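Local coordinates for protein pyroglutamyl-peptidase I (PDB 6LTQ) that probably removes N-terminal pyroglutamyl residues from peptides, as a thermophilic bacterial cysteine peptidase of the pyroglutamyl-peptidase I family, at residues E28-I36 / L181-K191; R94-S102 / E113-A124. All coordinates share one frame; numbering follows the deposited sequence.

Interaction 1: E28-I36 / L181-K191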
loop_
_atom_site.group_PDB
_atom_site.type_symbol
_atom_site.label_atom_id
_atom_site.label_comp_id
_atom_site.label_asym_id
_atom_site.label_seq_id
_atom_site.Cartn_x
_atom_site.Cartn_y
_atom_site.Cartn_z
ATOM N N GLU D 28 -20.483 -0.243 -9.365
ATOM C CA GLU D 28 -21.043 -0.088 -8.029
ATOM C C GLU D 28 -22.544 0.171 -8.106
ATOM O O GLU D 28 -23.046 0.741 -9.075
ATOM C CB GLU D 28 -20.344 1.056 -7.285
ATOM C CG GLU D 28 -18.833 0.845 -7.087
ATOM C CD GLU D 28 -18.509 -0.285 -6.104
ATOM O OE1 GLU D 28 -19.331 -0.551 -5.190
ATOM O OE2 GLU D 28 -17.430 -0.913 -6.253
ATOM N N LYS D 29 -23.267 -0.245 -7.067
ATOM C CA LYS D 29 -24.689 0.061 -6.977
ATOM C C LYS D 29 -24.969 1.296 -6.136
ATOM O O LYS D 29 -26.112 1.755 -6.085
ATOM C CB LYS D 29 -25.465 -1.138 -6.418
ATOM C CG LYS D 29 -24.667 -2.016 -5.464
ATOM C CD LYS D 29 -25.444 -3.267 -5.049
ATOM C CE LYS D 29 -26.512 -2.945 -4.013
ATOM N NZ LYS D 29 -26.892 -4.136 -3.197
ATOM N N VAL D 30 -23.962 1.825 -5.447
ATOM C CA VAL D 30 -24.116 3.018 -4.631
ATOM C C VAL D 30 -22.885 3.901 -4.838
ATOM O O VAL D 30 -21.851 3.460 -5.342
ATOM C CB VAL D 30 -24.298 2.672 -3.132
ATOM C CG1 VAL D 30 -22.980 2.235 -2.511
ATOM C CG2 VAL D 30 -24.848 3.837 -2.384
ATOM N N ASN D 31 -23.023 5.154 -4.456
ATOM C CA ASN D 31 -21.917 6.102 -4.454
ATOM C C ASN D 31 -21.992 6.891 -3.155
ATOM O O ASN D 31 -23.021 7.525 -2.876
ATOM C CB ASN D 31 -21.989 7.023 -5.676
ATOM C CG ASN D 31 -20.747 7.903 -5.828
ATOM O OD1 ASN D 31 -20.197 8.405 -4.838
ATOM N ND2 ASN D 31 -20.330 8.129 -7.078
ATOM N N PRO D 32 -20.938 6.870 -2.324
ATOM C CA PRO D 32 -21.010 7.608 -1.052
ATOM C C PRO D 32 -21.320 9.088 -1.214
ATOM O O PRO D 32 -21.972 9.667 -0.337
ATOM C CB PRO D 32 -19.613 7.388 -0.434
ATOM C CG PRO D 32 -18.725 7.087 -1.607
ATOM C CD PRO D 32 -19.598 6.293 -2.553
ATOM N N SER D 33 -20.821 9.739 -2.267
ATOM C CA SER D 33 -21.157 11.150 -2.469
ATOM C C SER D 33 -22.666 11.343 -2.635
ATOM O O SER D 33 -23.247 12.255 -2.040
ATOM C CB SER D 33 -20.379 11.741 -3.647
ATOM O OG SER D 33 -20.656 11.099 -4.875
ATOM N N MET D 34 -23.307 10.512 -3.457
ATOM C CA MET D 34 -24.758 10.621 -3.640
ATOM C C MET D 34 -25.500 10.381 -2.323
ATOM O O MET D 34 -26.409 11.141 -1.963
ATOM C CB MET D 34 -25.212 9.624 -4.715
ATOM C CG MET D 34 -26.733 9.632 -5.106
ATOM S SD MET D 34 -26.946 8.499 -6.495
ATOM C CE MET D 34 -28.737 8.356 -6.509
ATOM N N ARG D 35 -25.099 9.353 -1.563
ATOM C CA ARG D 35 -25.798 9.065 -0.307
ATOM C C ARG D 35 -25.674 10.206 0.695
ATOM O O ARG D 35 -26.655 10.547 1.367
ATOM C CB ARG D 35 -25.272 7.780 0.326
ATOM C CG ARG D 35 -25.456 6.566 -0.529
ATOM C CD ARG D 35 -26.821 5.949 -0.316
ATOM N NE ARG D 35 -27.059 5.627 1.084
ATOM C CZ ARG D 35 -26.824 4.435 1.622
ATOM N NH1 ARG D 35 -27.075 4.227 2.909
ATOM N NH2 ARG D 35 -26.333 3.453 0.873
ATOM N N ILE D 36 -24.483 10.806 0.824
ATOM C CA ILE D 36 -24.309 11.922 1.761
ATOM C C ILE D 36 -25.164 13.110 1.343
ATOM O O ILE D 36 -25.748 13.808 2.186
ATOM C CB ILE D 36 -22.830 12.342 1.868
ATOM C CG1 ILE D 36 -21.963 11.242 2.472
ATOM C CG2 ILE D 36 -22.686 13.637 2.701
ATOM C CD1 ILE D 36 -20.475 11.641 2.482
ATOM N N LEU D 181 -13.977 10.762 -1.082
ATOM C CA LEU D 181 -14.534 9.966 -0.005
ATOM C C LEU D 181 -14.147 8.496 -0.145
ATOM O O LEU D 181 -14.113 7.955 -1.267
ATOM C CB LEU D 181 -16.076 10.060 0.008
ATOM C CG LEU D 181 -16.641 11.470 0.096
ATOM C CD1 LEU D 181 -18.141 11.432 -0.316
ATOM C CD2 LEU D 181 -16.454 12.024 1.505
ATOM N N PRO D 182 -13.890 7.829 0.982
ATOM C CA PRO D 182 -13.651 6.380 0.950
ATOM C C PRO D 182 -14.868 5.624 0.441
ATOM O O PRO D 182 -15.991 6.125 0.456
ATOM C CB PRO D 182 -13.383 6.023 2.428
ATOM C CG PRO D 182 -12.908 7.318 3.071
ATOM C CD PRO D 182 -13.693 8.411 2.327
ATOM N N PHE D 183 -14.627 4.390 -0.000
ATOM C CA PHE D 183 -15.717 3.427 -0.138
ATOM C C PHE D 183 -16.519 3.343 1.158
ATOM O O PHE D 183 -15.973 3.462 2.261
ATOM C CB PHE D 183 -15.163 2.040 -0.433
ATOM C CG PHE D 183 -14.911 1.759 -1.876
ATOM C CD1 PHE D 183 -15.807 2.164 -2.857
ATOM C CD2 PHE D 183 -13.804 1.038 -2.245
ATOM C CE1 PHE D 183 -15.585 1.850 -4.183
ATOM C CE2 PHE D 183 -13.567 0.728 -3.585
ATOM C CZ PHE D 183 -14.463 1.135 -4.546
ATOM N N LEU D 184 -17.829 3.124 1.026
ATOM C CA LEU D 184 -18.611 2.662 2.158
ATOM C C LEU D 184 -18.249 1.211 2.474
ATOM O O LEU D 184 -17.861 0.452 1.580
ATOM C CB LEU D 184 -20.120 2.754 1.870
ATOM C CG LEU D 184 -20.675 4.160 1.611
ATOM C CD1 LEU D 184 -22.135 4.061 1.132
ATOM C CD2 LEU D 184 -20.584 5.062 2.840
ATOM N N PRO D 185 -18.382 0.796 3.733
ATOM C CA PRO D 185 -18.086 -0.609 4.066
ATOM C C PRO D 185 -18.866 -1.599 3.208
ATOM O O PRO D 185 -18.304 -2.622 2.782
ATOM C CB PRO D 185 -18.459 -0.702 5.547
ATOM C CG PRO D 185 -18.316 0.707 6.057
ATOM C CD PRO D 185 -18.751 1.596 4.911
ATOM N N GLU D 186 -20.125 -1.296 2.870
ATOM C CA GLU D 186 -20.884 -2.234 2.040
ATOM C C GLU D 186 -20.270 -2.415 0.652
ATOM O O GLU D 186 -20.417 -3.484 0.042
ATOM C CB GLU D 186 -22.331 -1.771 1.923
ATOM C CG GLU D 186 -22.474 -0.450 1.218
ATOM C CD GLU D 186 -23.805 0.196 1.497
ATOM O OE1 GLU D 186 -24.716 0.056 0.647
ATOM O OE2 GLU D 186 -23.939 0.830 2.568
ATOM N N GLN D 187 -19.564 -1.397 0.139
ATOM C CA GLN D 187 -18.914 -1.524 -1.166
ATOM C C GLN D 187 -17.671 -2.401 -1.100
ATOM O O GLN D 187 -17.289 -3.004 -2.110
ATOM C CB GLN D 187 -18.519 -0.150 -1.723
ATOM C CG GLN D 187 -19.713 0.787 -1.951
ATOM C CD GLN D 187 -19.301 2.167 -2.433
ATOM O OE1 GLN D 187 -18.949 3.032 -1.630
ATOM N NE2 GLN D 187 -19.352 2.381 -3.758
ATOM N N VAL D 188 -16.995 -2.442 0.049
ATOM C CA VAL D 188 -15.835 -3.325 0.158
ATOM C C VAL D 188 -16.286 -4.737 0.480
ATOM O O VAL D 188 -15.652 -5.711 0.056
ATOM C CB VAL D 188 -14.840 -2.795 1.205
ATOM C CG1 VAL D 188 -13.690 -3.805 1.470
ATOM C CG2 VAL D 188 -14.265 -1.442 0.745
ATOM N N ALA D 189 -17.392 -4.872 1.207
ATOM C CA ALA D 189 -17.848 -6.198 1.616
ATOM C C ALA D 189 -18.159 -7.112 0.426
ATOM O O ALA D 189 -18.117 -8.338 0.579
ATOM C CB ALA D 189 -19.055 -6.050 2.534
ATOM N N THR D 190 -18.444 -6.550 -0.750
ATOM C CA THR D 190 -18.749 -7.321 -1.960
ATOM C C THR D 190 -17.530 -7.655 -2.820
ATOM O O THR D 190 -17.684 -8.317 -3.852
ATOM C CB THR D 190 -19.780 -6.577 -2.811
ATOM O OG1 THR D 190 -19.214 -5.350 -3.283
ATOM C CG2 THR D 190 -21.010 -6.268 -1.981
ATOM N N LYS D 191 -16.335 -7.208 -2.440
ATOM C CA LYS D 191 -15.150 -7.305 -3.297
ATOM C C LYS D 191 -14.492 -8.686 -3.198
ATOM O O LYS D 191 -14.525 -9.344 -2.156
ATOM C CB LYS D 191 -14.146 -6.210 -2.935
ATOM C CG LYS D 191 -14.683 -4.802 -3.127
ATOM C CD LYS D 191 -14.763 -4.382 -4.575
ATOM C CE LYS D 191 -15.297 -2.949 -4.800
ATOM N NZ LYS D 191 -16.770 -2.849 -4.641
HETATM O O HOH W 1 -20.085 -3.257 -4.520
#

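Interaction 2: R94-S102 / E113-A124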
loop_
_atom_site.group_PDB
_atom_site.type_symbol
_atom_site.label_atom_id
_atom_site.label_comp_id
_atom_site.label_asym_id
_atom_site.label_seq_id
_atom_site.Cartn_x
_atom_site.Cartn_y
_atom_site.Cartn_z
ATOM N N ARG D 94 -6.641 19.592 -3.372
ATOM C CA ARG D 94 -6.182 20.960 -3.516
ATOM C C ARG D 94 -6.029 21.395 -4.961
ATOM O O ARG D 94 -5.995 22.607 -5.221
ATOM C CB ARG D 94 -4.835 21.131 -2.792
ATOM C CG ARG D 94 -4.434 22.566 -2.551
ATOM C CD ARG D 94 -3.311 22.678 -1.569
ATOM N NE ARG D 94 -3.128 24.063 -1.129
ATOM C CZ ARG D 94 -2.298 24.443 -0.165
ATOM N NH1 ARG D 94 -1.554 23.548 0.476
ATOM N NH2 ARG D 94 -2.222 25.730 0.169
ATOM N N VAL D 95 -5.887 20.453 -5.898
ATOM C CA VAL D 95 -5.456 20.750 -7.266
ATOM C C VAL D 95 -6.447 20.156 -8.251
ATOM O O VAL D 95 -6.776 18.966 -8.161
ATOM C CB VAL D 95 -4.054 20.177 -7.564
ATOM C CG1 VAL D 95 -3.685 20.390 -9.040
ATOM C CG2 VAL D 95 -3.021 20.790 -6.652
ATOM N N ALA D 96 -6.882 20.967 -9.225
ATOM C CA ALA D 96 -7.662 20.485 -10.359
ATOM C C ALA D 96 -6.889 20.789 -11.630
ATOM O O ALA D 96 -6.424 21.915 -11.812
ATOM C CB ALA D 96 -9.054 21.148 -10.401
ATOM N N ILE D 97 -6.752 19.809 -12.510
ATOM C CA ILE D 97 -5.924 20.002 -13.689
ATOM C C ILE D 97 -6.777 19.964 -14.952
ATOM O O ILE D 97 -7.837 19.341 -15.012
ATOM C CB ILE D 97 -4.786 18.968 -13.770
ATOM C CG1 ILE D 97 -5.361 17.568 -13.930
ATOM C CG2 ILE D 97 -3.901 19.056 -12.519
ATOM C CD1 ILE D 97 -4.356 16.602 -14.536
ATOM N N ASN D 98 -6.256 20.606 -15.995
ATOM C CA ASN D 98 -6.986 20.799 -17.253
ATOM C C ASN D 98 -6.804 19.596 -18.181
ATOM O O ASN D 98 -6.219 19.684 -19.261
ATOM C CB ASN D 98 -6.514 22.086 -17.911
ATOM C CG ASN D 98 -7.366 22.479 -19.112
ATOM O OD1 ASN D 98 -8.448 21.935 -19.329
ATOM N ND2 ASN D 98 -6.871 23.424 -19.895
ATOM N N LEU D 99 -7.345 18.449 -17.759
ATOM C CA LEU D 99 -7.089 17.221 -18.502
ATOM C C LEU D 99 -8.168 16.187 -18.239
ATOM O O LEU D 99 -8.492 15.920 -17.081
ATOM C CB LEU D 99 -5.720 16.622 -18.116
ATOM C CG LEU D 99 -5.215 15.571 -19.097
ATOM C CD1 LEU D 99 -4.850 16.267 -20.409
ATOM C CD2 LEU D 99 -4.020 14.799 -18.537
ATOM N N LEU D 100 -8.680 15.580 -19.309
ATOM C CA LEU D 100 -9.456 14.350 -19.240
ATOM C C LEU D 100 -8.587 13.209 -19.737
ATOM O O LEU D 100 -8.124 13.230 -20.884
ATOM C CB LEU D 100 -10.729 14.442 -20.078
ATOM C CG LEU D 100 -11.527 15.725 -19.913
ATOM C CD1 LEU D 100 -12.563 15.836 -21.033
ATOM C CD2 LEU D 100 -12.210 15.759 -18.564
ATOM N N ASP D 101 -8.402 12.192 -18.900
ATOM C CA ASP D 101 -7.548 11.079 -19.299
ATOM C C ASP D 101 -7.888 9.857 -18.460
ATOM O O ASP D 101 -7.577 9.821 -17.265
ATOM C CB ASP D 101 -6.084 11.445 -19.140
ATOM C CG ASP D 101 -5.181 10.473 -19.842
ATOM O OD1 ASP D 101 -5.352 10.319 -21.065
ATOM O OD2 ASP D 101 -4.325 9.846 -19.185
ATOM N N SER D 102 -8.466 8.844 -19.097
ATOM C CA SER D 102 -8.673 7.564 -18.436
ATOM C C SER D 102 -8.953 6.506 -19.492
ATOM O O SER D 102 -9.522 6.796 -20.546
ATOM C CB SER D 102 -9.831 7.634 -17.427
ATOM O OG SER D 102 -10.112 6.359 -16.878
ATOM N N GLU D 113 -8.913 10.497 -23.648
ATOM C CA GLU D 113 -7.487 10.296 -23.405
ATOM C C GLU D 113 -6.755 11.563 -23.818
ATOM O O GLU D 113 -6.720 11.905 -25.003
ATOM C CB GLU D 113 -6.957 9.069 -24.145
ATOM C CG GLU D 113 -7.123 7.744 -23.368
ATOM C CD GLU D 113 -6.152 7.593 -22.193
ATOM O OE1 GLU D 113 -5.021 7.104 -22.409
ATOM O OE2 GLU D 113 -6.533 7.920 -21.045
ATOM N N ASP D 114 -6.227 12.275 -22.823
ATOM C CA ASP D 114 -5.385 13.456 -23.017
ATOM C C ASP D 114 -6.126 14.590 -23.721
ATOM O O ASP D 114 -5.635 15.186 -24.678
ATOM C CB ASP D 114 -4.100 13.096 -23.756
ATOM C CG ASP D 114 -2.979 12.727 -22.809
ATOM O OD1 ASP D 114 -1.914 12.303 -23.293
ATOM O OD2 ASP D 114 -3.174 12.857 -21.580
ATOM N N VAL D 115 -7.295 14.927 -23.200
ATOM C CA VAL D 115 -8.124 15.986 -23.753
ATOM C C VAL D 115 -8.134 17.137 -22.763
ATOM O O VAL D 115 -8.371 16.929 -21.567
ATOM C CB VAL D 115 -9.555 15.483 -24.015
ATOM C CG1 VAL D 115 -10.405 16.561 -24.680
ATOM C CG2 VAL D 115 -9.520 14.215 -24.840
ATOM N N SER D 116 -7.896 18.347 -23.258
ATOM C CA SER D 116 -8.080 19.521 -22.417
ATOM C C SER D 116 -9.545 19.633 -22.023
ATOM O O SER D 116 -10.442 19.233 -22.771
ATOM C CB SER D 116 -7.652 20.794 -23.141
ATOM O OG SER D 116 -6.247 20.899 -23.213
ATOM N N ILE D 117 -9.783 20.159 -20.825
ATOM C CA ILE D 117 -11.145 20.498 -20.421
ATOM C C ILE D 117 -11.568 21.818 -21.044
ATOM O O ILE D 117 -12.608 21.907 -21.706
ATOM C CB ILE D 117 -11.250 20.545 -18.885
ATOM C CG1 ILE D 117 -10.927 19.177 -18.281
ATOM C CG2 ILE D 117 -12.619 21.051 -18.448
ATOM C CD1 ILE D 117 -10.837 19.200 -16.756
ATOM N N ILE D 118 -10.759 22.854 -20.846
ATOM C CA ILE D 118 -10.990 24.186 -21.386
ATOM C C ILE D 118 -9.803 24.522 -22.269
ATOM O O ILE D 118 -8.685 24.707 -21.769
ATOM C CB ILE D 118 -11.154 25.232 -20.279
ATOM C CG1 ILE D 118 -12.408 24.931 -19.465
ATOM C CG2 ILE D 118 -11.113 26.653 -20.856
ATOM C CD1 ILE D 118 -13.658 24.835 -20.293
ATOM N N ASP D 119 -10.047 24.628 -23.574
ATOM C CA ASP D 119 -8.997 24.988 -24.518
ATOM C C ASP D 119 -8.348 26.303 -24.114
ATOM O O ASP D 119 -9.027 27.314 -23.908
ATOM C CB ASP D 119 -9.572 25.090 -25.929
ATOM C CG ASP D 119 -9.878 23.732 -26.525
ATOM O OD1 ASP D 119 -9.059 22.807 -26.338
ATOM O OD2 ASP D 119 -10.939 23.588 -27.171
ATOM N N ASN D 120 -7.023 26.281 -24.001
ATOM C CA ASN D 120 -6.236 27.420 -23.537
ATOM C C ASN D 120 -6.700 27.947 -22.178
ATOM O O ASN D 120 -6.540 29.135 -21.876
ATOM C CB ASN D 120 -6.250 28.544 -24.581
ATOM C CG ASN D 120 -5.838 28.054 -25.961
ATOM O OD1 ASN D 120 -6.629 28.072 -26.901
ATOM N ND2 ASN D 120 -4.589 27.605 -26.084
ATOM N N GLY D 121 -7.268 27.087 -21.334
ATOM C CA GLY D 121 -7.379 27.385 -19.926
ATOM C C GLY D 121 -6.036 27.122 -19.270
ATOM O O GLY D 121 -5.155 26.499 -19.864
ATOM N N PRO D 122 -5.838 27.610 -18.053
ATOM C CA PRO D 122 -4.589 27.305 -17.347
ATOM C C PRO D 122 -4.425 25.798 -17.171
ATOM O O PRO D 122 -5.389 25.029 -17.216
ATOM C CB PRO D 122 -4.755 28.013 -16.000
ATOM C CG PRO D 122 -5.885 28.999 -16.208
ATOM C CD PRO D 122 -6.773 28.388 -17.230
ATOM N N ASP D 123 -3.170 25.373 -16.992
ATOM C CA ASP D 123 -2.887 23.946 -16.827
ATOM C C ASP D 123 -3.573 23.365 -15.590
ATOM O O ASP D 123 -3.979 22.191 -15.592
ATOM C CB ASP D 123 -1.372 23.725 -16.752
ATOM C CG ASP D 123 -0.694 23.883 -18.106
ATOM O OD1 ASP D 123 -1.406 23.939 -19.127
ATOM O OD2 ASP D 123 0.552 23.949 -18.162
ATOM N N ALA D 124 -3.722 24.164 -14.540
ATOM C CA ALA D 124 -4.376 23.695 -13.328
ATOM C C ALA D 124 -4.804 24.888 -12.496
ATOM O O ALA D 124 -4.316 26.004 -12.675
ATOM C CB ALA D 124 -3.464 22.783 -12.499
HETATM O O HOH W 2 -3.718 23.358 -20.210
HETATM O O HOH W 3 -4.693 20.941 -20.962
HETATM O O HOH W 4 -5.062 7.152 -19.302
#

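Interaction 1: E28-I36 / L181-K191
The guanidinium of Arg35 has CD1 of Leu184 over one face and the carboxylate of Glu186 at its edge, close to its plane. That ion pair is long, NH2 of Arg35 lying 3.8 Å from OE1 of Glu186. OE2 of Glu28 takes NZ of Lys191 on its syn lone pair at 2.6 Å, a short salt bridge. OE1 of Glu28 is met from above the carboxylate plane by NE2 of Gln187 at 3.3 Å, the amide and carboxylate planes standing 79° apart. The bend of the Glu28 chain at chi2 (-69°) turns its carboxylate toward both donors, and a water links OE1 to OG1 of Thr190. The extended chain of Gln187 crosses toward 28-32: its OE1 accepts the backbone N of Leu184 at 2.9 Å, and its NE2 also donates to Gln83. CG1 of Val30 packs across this chain, 3.6 Å from CG of Gln187. CD of Pro32 sits 3.5 Å from OE1 of Gln187, while its CB rests against CG of Leu184. Deeper in, CD1 of Ile36 and CD1 of Leu181 meet tip to tip at 3.6 Å. Helix 32-40 thus starts against the chain leaving strand 175-181, with Asn31 as N-cap: its OD1 accepts both N and OG of Ser33 from the same face. Helix 185-189 also packs on Lys142 and Pro144 of the second subunit. Two ion pairs, close at Glu28 and long at Arg35, border the apolar cluster of Pro32, Ile36, Leu181 and Leu184. NZ of Lys191 also donates to O of Gln187 at 2.6 Å, so one ammonium ties the Glu28 carboxylate to a backbone carbonyl of the short helix, and the pairing would tend to keep both groups ionised.

Interaction 2: R94-S102 / E113-A124
Asn98, just past strand 90-97, reaches between Ile117, Ile118 and Pro122. Its CB lies 3.2 Å from O of Pro122. CG points opposite the backbone N (chi1 -171°), which carries the amide into the curve of the loop 116-123. OD1 of Asn98 accepts two successive amides, N of Ile117 at 2.7 Å and N of Ile118 at 2.9 Å. ND2 of Asn98 gives an N-H to O of Ile118 at 2.9 Å, nearly in its own amide plane, and another to a water held by Asp123. O of Ile118 also accepts N of Gly121 from the opposite face, closing a type II turn. An alanine here removes the amide and would probably leave the N-H groups of Ile117 and Ile118 without their shared acceptor and the turn freer to shift. The backbones pair on both flanks: N of Asn98 donates to O of Asp123 at 2.8 Å, and N of Leu100 to O of Val115 at 2.6 Å. At the latter bridge, Asp114 and Val115 both face Leu100 in a G1 bulge, and CD2 of Leu100 packs on CG1 of Ile117. Asp114 itself pairs with Arg94 of the third subunit. Strand 90-97 lies antiparallel to 124-126, and helix 158-170 packs alongside, Tyr161 against Asn98 and His165 against Ile118.

In the fold
Interactions 1 and 2 lie in separate parts of one alpha/beta chain, their centres 27 Å apart and their nearest atoms about 12 Å apart. The shared sheet connects them: strand 175-181, which leads into interaction 1, pairs antiparallel with strand 90-97, which leads into interaction 2. Each also borders a different subunit, interaction 1 the second and interaction 2 the third. The likely link to the active site runs through 94-102, where O of Ile97 accepts ND2 of Asn157, the neighbour of Cys156. That cysteine, oxidised here to the sulfonic acid, is probably the family's nucleophile. A bound glycerol, probably from the crystallisation liquor, lies about 4 Å from the Ile117 side chain.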